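FMN reductase [NAD(P)H] (Bacillus subtilis, PDB 1ZCH) transfers reducing equivalents from NADH or NADPH to FMN, and also reduces nitroaromatic compounds, quinones, chromates and azo dyes. Local coordinates at residues Q52-K57 with W69-P74; V75-C80 with L161-P166. All coordinates share one frame; numbering follows the deposited sequence.

Interaction 1 of 2, residues Q52-K57 with W69-P74; sequences QDKERK and WIDQAP. With FMN (flavin mononucleotide), chain D.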
loop_
_atom_site.group_PDB
_atom_site.type_symbol
_atom_site.label_atom_id
_atom_site.label_comp_id
_atom_site.label_asym_id
_atom_site.label_seq_id
_atom_site.Cartn_x
_atom_site.Cartn_y
_atom_site.Cartn_z
ATOM N N GLN A 52 4.690 16.483 15.255
ATOM C CA GLN A 52 3.781 17.563 15.608
ATOM C C GLN A 52 4.561 18.817 15.995
ATOM O O GLN A 52 3.981 19.888 16.169
ATOM C CB GLN A 52 2.858 17.133 16.749
ATOM C CG GLN A 52 2.083 15.858 16.448
ATOM C CD GLN A 52 1.109 15.486 17.546
ATOM O OE1 GLN A 52 0.012 16.037 17.631
ATOM N NE2 GLN A 52 1.510 14.555 18.401
ATOM N N ASP A 53 5.878 18.683 16.120
ATOM C CA ASP A 53 6.729 19.822 16.457
ATOM C C ASP A 53 6.694 20.791 15.281
ATOM O O ASP A 53 7.031 20.422 14.155
ATOM C CB ASP A 53 8.172 19.374 16.688
ATOM C CG ASP A 53 9.094 20.534 17.008
ATOM O OD1 ASP A 53 9.008 21.068 18.132
ATOM O OD2 ASP A 53 9.896 20.923 16.134
ATOM N N LYS A 54 6.298 22.031 15.551
ATOM C CA LYS A 54 6.196 23.048 14.510
ATOM C C LYS A 54 7.460 23.220 13.668
ATOM O O LYS A 54 7.395 23.208 12.435
ATOM C CB LYS A 54 5.811 24.393 15.135
ATOM C CG LYS A 54 5.395 25.446 14.124
ATOM C CD LYS A 54 4.083 25.067 13.452
ATOM C CE LYS A 54 3.678 26.087 12.397
ATOM N NZ LYS A 54 2.337 25.788 11.823
ATOM N N GLU A 55 8.605 23.377 14.326
ATOM C CA GLU A 55 9.874 23.571 13.623
ATOM C C GLU A 55 10.264 22.390 12.738
ATOM O O GLU A 55 10.647 22.568 11.580
ATOM C CB GLU A 55 10.998 23.840 14.626
ATOM C CG GLU A 55 10.763 25.041 15.530
ATOM C CD GLU A 55 10.758 26.362 14.782
ATOM O OE1 GLU A 55 9.920 26.539 13.873
ATOM O OE2 GLU A 55 11.595 27.231 15.112
ATOM N N ARG A 56 10.177 21.186 13.294
ATOM C CA ARG A 56 10.526 19.977 12.559
ATOM C C ARG A 56 9.583 19.771 11.373
ATOM O O ARG A 56 10.017 19.416 10.276
ATOM C CB ARG A 56 10.474 18.764 13.502
ATOM C CG ARG A 56 10.810 17.430 12.844
ATOM C CD ARG A 56 10.873 16.289 13.863
ATOM N NE ARG A 56 12.015 16.421 14.768
ATOM C CZ ARG A 56 11.937 16.821 16.034
ATOM N NH1 ARG A 56 10.762 17.128 16.572
ATOM N NH2 ARG A 56 13.041 16.925 16.762
ATOM N N LYS A 57 8.296 20.008 11.598
ATOM C CA LYS A 57 7.290 19.845 10.554
ATOM C C LYS A 57 7.522 20.855 9.426
ATOM O O LYS A 57 7.324 20.549 8.246
ATOM C CB LYS A 57 5.889 20.011 11.163
ATOM C CG LYS A 57 4.732 19.670 10.223
ATOM C CD LYS A 57 3.451 19.319 10.984
ATOM C CE LYS A 57 2.973 20.449 11.897
ATOM N NZ LYS A 57 2.660 21.696 11.136
ATOM N N TRP A 69 0.219 23.051 3.121
ATOM C CA TRP A 69 -0.693 22.286 3.962
ATOM C C TRP A 69 0.033 21.451 5.016
ATOM O O TRP A 69 -0.544 21.119 6.049
ATOM C CB TRP A 69 -1.612 21.409 3.100
ATOM C CG TRP A 69 -0.975 20.849 1.866
ATOM C CD1 TRP A 69 -0.337 19.646 1.737
ATOM C CD2 TRP A 69 -0.929 21.468 0.575
ATOM N NE1 TRP A 69 0.100 19.477 0.443
ATOM C CE2 TRP A 69 -0.249 20.581 -0.291
ATOM C CE3 TRP A 69 -1.397 22.688 0.064
ATOM C CZ2 TRP A 69 -0.028 20.874 -1.641
ATOM C CZ3 TRP A 69 -1.177 22.979 -1.279
ATOM C CH2 TRP A 69 -0.496 22.074 -2.115
ATOM N N ILE A 70 1.298 21.124 4.763
ATOM C CA ILE A 70 2.089 20.356 5.720
ATOM C C ILE A 70 2.372 21.255 6.927
ATOM O O ILE A 70 2.234 20.833 8.079
ATOM C CB ILE A 70 3.436 19.899 5.103
ATOM C CG1 ILE A 70 3.176 18.890 3.981
ATOM C CG2 ILE A 70 4.331 19.282 6.179
ATOM C CD1 ILE A 70 4.431 18.428 3.258
ATOM N N ASP A 71 2.758 22.497 6.650
ATOM C CA ASP A 71 3.055 23.475 7.695
ATOM C C ASP A 71 1.775 23.843 8.449
ATOM O O ASP A 71 1.768 23.987 9.675
ATOM C CB ASP A 71 3.675 24.729 7.081
ATOM C CG ASP A 71 4.063 25.752 8.125
ATOM O OD1 ASP A 71 4.969 25.463 8.937
ATOM O OD2 ASP A 71 3.459 26.844 8.137
ATOM N N GLN A 72 0.697 24.006 7.691
ATOM C CA GLN A 72 -0.598 24.394 8.231
ATOM C C GLN A 72 -1.270 23.362 9.139
ATOM O O GLN A 72 -1.788 23.712 10.202
ATOM C CB GLN A 72 -1.529 24.750 7.066
ATOM C CG GLN A 72 -2.864 25.351 7.460
ATOM C CD GLN A 72 -3.708 25.704 6.248
ATOM O OE1 GLN A 72 -4.087 24.828 5.465
ATOM N NE2 GLN A 72 -4.001 26.990 6.081
ATOM N N ALA A 73 -1.271 22.095 8.731
ATOM C CA ALA A 73 -1.901 21.044 9.532
ATOM C C ALA A 73 -1.089 20.757 10.789
ATOM O O ALA A 73 0.134 20.857 10.777
ATOM C CB ALA A 73 -2.052 19.769 8.709
ATOM N N PRO A 74 -1.765 20.383 11.889
ATOM C CA PRO A 74 -1.103 20.086 13.164
ATOM C C PRO A 74 -0.355 18.755 13.228
ATOM O O PRO A 74 0.509 18.562 14.087
ATOM C CB PRO A 74 -2.256 20.137 14.160
ATOM C CG PRO A 74 -3.392 19.589 13.363
ATOM C CD PRO A 74 -3.229 20.296 12.029
HETATM N N1 FMN D . -0.879 15.484 -2.937
HETATM C C2 FMN D . -0.121 16.578 -2.726
HETATM O O2 FMN D . -0.592 17.682 -2.663
HETATM N N3 FMN D . 1.305 16.488 -2.557
HETATM C C4 FMN D . 1.975 15.259 -2.595
HETATM O O4 FMN D . 3.184 15.233 -2.450
HETATM C C4A FMN D . 1.159 14.059 -2.808
HETATM N N5 FMN D . 1.755 12.824 -2.866
HETATM C C5A FMN D . 0.940 11.707 -2.887
HETATM C C6 FMN D . 1.571 10.425 -2.747
HETATM C C7 FMN D . 0.826 9.249 -2.704
HETATM C C7M FMN D . 1.531 7.926 -2.489
HETATM C C8 FMN D . -0.642 9.301 -2.844
HETATM C C8M FMN D . -1.502 8.065 -2.759
HETATM C C9 FMN D . -1.287 10.557 -3.021
HETATM C C9A FMN D . -0.514 11.767 -3.031
HETATM N N10 FMN D . -1.101 13.116 -3.108
HETATM C C10 FMN D . -0.314 14.231 -2.967
HETATM C "C1'" FMN D . -2.583 13.255 -3.295
HETATM C "C2'" FMN D . -3.031 12.981 -4.771
HETATM O "O2'" FMN D . -2.737 14.146 -5.553
HETATM C "C3'" FMN D . -4.537 12.677 -4.747
HETATM O "O3'" FMN D . -4.742 11.473 -3.980
HETATM C "C4'" FMN D . -5.096 12.454 -6.173
HETATM O "O4'" FMN D . -4.993 13.644 -6.962
HETATM C "C5'" FMN D . -6.541 11.996 -6.047
HETATM O "O5'" FMN D . -7.422 13.167 -5.494
HETATM P P FMN D . -8.181 12.900 -4.185
HETATM O O1P FMN D . -9.317 12.033 -4.446
HETATM O O2P FMN D . -8.657 14.171 -3.673
HETATM O O3P FMN D . -7.310 12.269 -3.201
HETATM O O HOH W 1 1.467 20.694 15.467
HETATM O O HOH W 2 4.890 23.324 10.871
#

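Interaction 2 of 2, residues V75-C80 with L161-P166; sequences VFLLFC and LVIGHP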
loop_
_atom_site.group_PDB
_atom_site.type_symbol
_atom_site.label_atom_id
_atom_site.label_comp_id
_atom_site.label_asym_id
_atom_site.label_seq_id
_atom_site.Cartn_x
_atom_site.Cartn_y
_atom_site.Cartn_z
ATOM N N VAL A 75 -0.674 17.846 12.315
ATOM C CA VAL A 75 -0.044 16.533 12.316
ATOM C C VAL A 75 0.519 16.087 10.971
ATOM O O VAL A 75 -0.132 16.227 9.935
ATOM C CB VAL A 75 -1.052 15.449 12.781
ATOM C CG1 VAL A 75 -0.409 14.060 12.705
ATOM C CG2 VAL A 75 -1.522 15.744 14.200
ATOM N N PHE A 76 1.741 15.561 11.001
ATOM C CA PHE A 76 2.379 15.017 9.806
ATOM C C PHE A 76 2.876 13.624 10.176
ATOM O O PHE A 76 3.687 13.477 11.088
ATOM C CB PHE A 76 3.582 15.844 9.350
ATOM C CG PHE A 76 4.260 15.287 8.119
ATOM C CD1 PHE A 76 3.789 15.597 6.842
ATOM C CD2 PHE A 76 5.331 14.402 8.238
ATOM C CE1 PHE A 76 4.375 15.031 5.701
ATOM C CE2 PHE A 76 5.925 13.828 7.106
ATOM C CZ PHE A 76 5.445 14.142 5.836
ATOM N N LEU A 77 2.381 12.606 9.478
ATOM C CA LEU A 77 2.804 11.233 9.726
ATOM C C LEU A 77 3.714 10.805 8.583
ATOM O O LEU A 77 3.428 11.087 7.419
ATOM C CB LEU A 77 1.602 10.285 9.768
ATOM C CG LEU A 77 0.491 10.564 10.782
ATOM C CD1 LEU A 77 -0.565 9.461 10.699
ATOM C CD2 LEU A 77 1.084 10.635 12.183
ATOM N N LEU A 78 4.814 10.137 8.909
ATOM C CA LEU A 78 5.718 9.655 7.872
ATOM C C LEU A 78 5.684 8.134 7.875
ATOM O O LEU A 78 6.023 7.502 8.874
ATOM C CB LEU A 78 7.155 10.125 8.115
ATOM C CG LEU A 78 8.134 9.597 7.056
ATOM C CD1 LEU A 78 7.767 10.162 5.693
ATOM C CD2 LEU A 78 9.558 9.980 7.426
ATOM N N PHE A 79 5.247 7.555 6.761
ATOM C CA PHE A 79 5.181 6.105 6.627
ATOM C C PHE A 79 6.473 5.640 5.971
ATOM O O PHE A 79 6.807 6.067 4.863
ATOM C CB PHE A 79 3.969 5.711 5.775
ATOM C CG PHE A 79 2.655 5.924 6.468
ATOM C CD1 PHE A 79 1.993 4.861 7.075
ATOM C CD2 PHE A 79 2.099 7.203 6.560
ATOM C CE1 PHE A 79 0.795 5.064 7.769
ATOM C CE2 PHE A 79 0.906 7.417 7.251
ATOM C CZ PHE A 79 0.253 6.348 7.856
ATOM N N CYS A 80 7.200 4.775 6.669
ATOM C CA CYS A 80 8.475 4.259 6.182
ATOM C C CYS A 80 8.474 2.745 6.084
ATOM O O CYS A 80 7.866 2.067 6.908
ATOM C CB CYS A 80 9.610 4.639 7.141
ATOM S SG CYS A 80 9.727 6.378 7.594
ATOM N N LEU A 161 1.679 11.706 5.432
ATOM C CA LEU A 161 0.233 11.819 5.443
ATOM C C LEU A 161 -0.085 13.002 6.339
ATOM O O LEU A 161 0.209 12.984 7.534
ATOM C CB LEU A 161 -0.439 10.559 6.000
ATOM C CG LEU A 161 -1.978 10.622 5.979
ATOM C CD1 LEU A 161 -2.480 10.692 4.526
ATOM C CD2 LEU A 161 -2.562 9.406 6.686
ATOM N N VAL A 162 -0.651 14.039 5.740
ATOM C CA VAL A 162 -1.033 15.229 6.478
ATOM C C VAL A 162 -2.385 14.939 7.124
ATOM O O VAL A 162 -3.257 14.339 6.498
ATOM C CB VAL A 162 -1.157 16.443 5.526
ATOM C CG1 VAL A 162 -1.729 17.641 6.268
ATOM C CG2 VAL A 162 0.210 16.787 4.946
ATOM N N ILE A 163 -2.547 15.340 8.380
ATOM C CA ILE A 163 -3.804 15.130 9.087
ATOM C C ILE A 163 -4.177 16.383 9.880
ATOM O O ILE A 163 -3.325 17.003 10.524
ATOM C CB ILE A 163 -3.721 13.928 10.063
ATOM C CG1 ILE A 163 -3.374 12.652 9.290
ATOM C CG2 ILE A 163 -5.058 13.748 10.785
ATOM C CD1 ILE A 163 -3.280 11.410 10.161
ATOM N N GLY A 164 -5.451 16.755 9.817
ATOM C CA GLY A 164 -5.915 17.927 10.538
ATOM C C GLY A 164 -7.393 18.168 10.301
ATOM O O GLY A 164 -8.048 17.400 9.599
ATOM N N HIS A 165 -7.924 19.232 10.892
ATOM C CA HIS A 165 -9.329 19.571 10.717
ATOM C C HIS A 165 -9.467 20.412 9.446
ATOM O O HIS A 165 -8.779 21.417 9.273
ATOM C CB HIS A 165 -9.832 20.320 11.958
ATOM C CG HIS A 165 -9.855 19.465 13.190
ATOM N ND1 HIS A 165 -10.853 18.548 13.436
ATOM C CD2 HIS A 165 -8.968 19.335 14.204
ATOM C CE1 HIS A 165 -10.580 17.888 14.548
ATOM N NE2 HIS A 165 -9.440 18.346 15.034
ATOM N N PRO A 166 -10.353 19.997 8.528
ATOM C CA PRO A 166 -10.566 20.712 7.264
ATOM C C PRO A 166 -11.102 22.137 7.403
ATOM O O PRO A 166 -11.983 22.400 8.222
ATOM C CB PRO A 166 -11.559 19.815 6.517
ATOM C CG PRO A 166 -11.373 18.456 7.148
ATOM C CD PRO A 166 -11.211 18.803 8.603
#

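Interaction 1 of 2, residues Q52-K57 with W69-P74
Lys57 NZ is gripped from three directions: it donates to Ala73 O at 2.7 Å and to Ile70 O at 3.2 Å, and water 2 accepts from NZ at 2.8 Å. Ile70 O belongs to the last turn of helix 68-72 and Ala73 O to the residue just past it, where no further helical turn supplies N-H groups, and the ammonium of helix 54-63 takes that place in this helix-to-helix contact. A positive charge suits the negative end of the helix dipole, which probably steadies the protonated lysine. Ala73 O points almost straight at the ammonium (C=O...N 164°), whereas Ile70 O is met in its carbonyl plane, on a lone pair. Bends at chi3 (59°) and chi4 (61°) fold the tip of the chain onto these oxygens. Lys54, nearer the surface, donates from NZ to Asp71 O at 2.9 Å. Its salt bridge to the Asp71 carboxylate is long and doubtful, since Asp71 has a second conformer. Asp53 N-caps helix 54-63, its OD2 accepting from Arg56 N, and the guanidinium of Arg56 pairs with Glu185 of the second subunit, so the helix also faces the dimer partner. Where the chain enters helix 54-63 and leaves helix 68-72, water 1 donates to both Gln52 O and Pro74 O. Beneath the polar grip, Ile70 CG2 rests 4.1 Å from Lys57 CG.

Interaction 2 of 2, residues V75-C80 with L161-P166
The rings of Phe79 and Phe76 both present an edge to the neighbouring strand, but on opposite sides of the sheet. Phe79 CE2 meets Leu161 CB at 3.6 Å, near the plane of the ring; with CG anti to the carbonyl carbon (chi1 -71°), the ring lies alongside Leu161, and it also touches Ala117, Leu118 and Ala121 of helix 104-127. Phe76 CD1 approaches Val162 CG2 at 4.2 Å, again at the ring edge. The strands are the two inner ones of the four-stranded antiparallel sheet at the heart of the nitroreductase fold. Their register pairs Val75 with Ile163 and Leu77 with Leu161 as hydrogen-bonded pairs, with Phe76 and Val162 as the non-hydrogen-bonded pair between them. Leu77 N gives a nearly straight bond to Leu161 O (2.9 Å, 172°), and Leu161 N returns a short but bent one to Leu77 O (2.7 Å, 137°). Ile163 N donates to Val75 O at 3.0 Å, whereas the reverse bond, Val75 N to Ile163 O, is weak at 3.3 Å. On the face shared with Phe79, Leu77 CD1 abuts Ile163 CD1 diagonally at 3.4 Å, tighter than usual carbon contact, and Val75 and Ile163 pack CB to CB. Branched Val and Ile suit extended backbone; the longer Leu161 and Phe79 reach helix 104-127, while Leu77 packs on Val48 and Thr50 of the next strand. Register is probably set mainly by the backbone bonds, while the side chains meeting between the strands are all hydrocarbon and buried.

In the fold
Interactions 1 and 2 lie about 9 Å apart, centre to centre, and are joined through the chain, because Pro74 leads directly into strand 75-82. Packing joins them too: Ala73 CB touches Val162 CG1 at 3.3 Å, and Lys57 and Ile70 rest on Phe76, so the helix pair sits on the sheet face that carries Phe76 and Val162. On that face Ile70 and Val162 both touch Ile135, an FMN-pocket residue. Trp69, in interaction 1, contacts the cofactor itself, its CZ2 lying 3.4 Å from FMN O2, while the side chain of Val162 stays about 8 Å from the flavin at the nearest atoms, so Val162 makes no direct contact with the flavin.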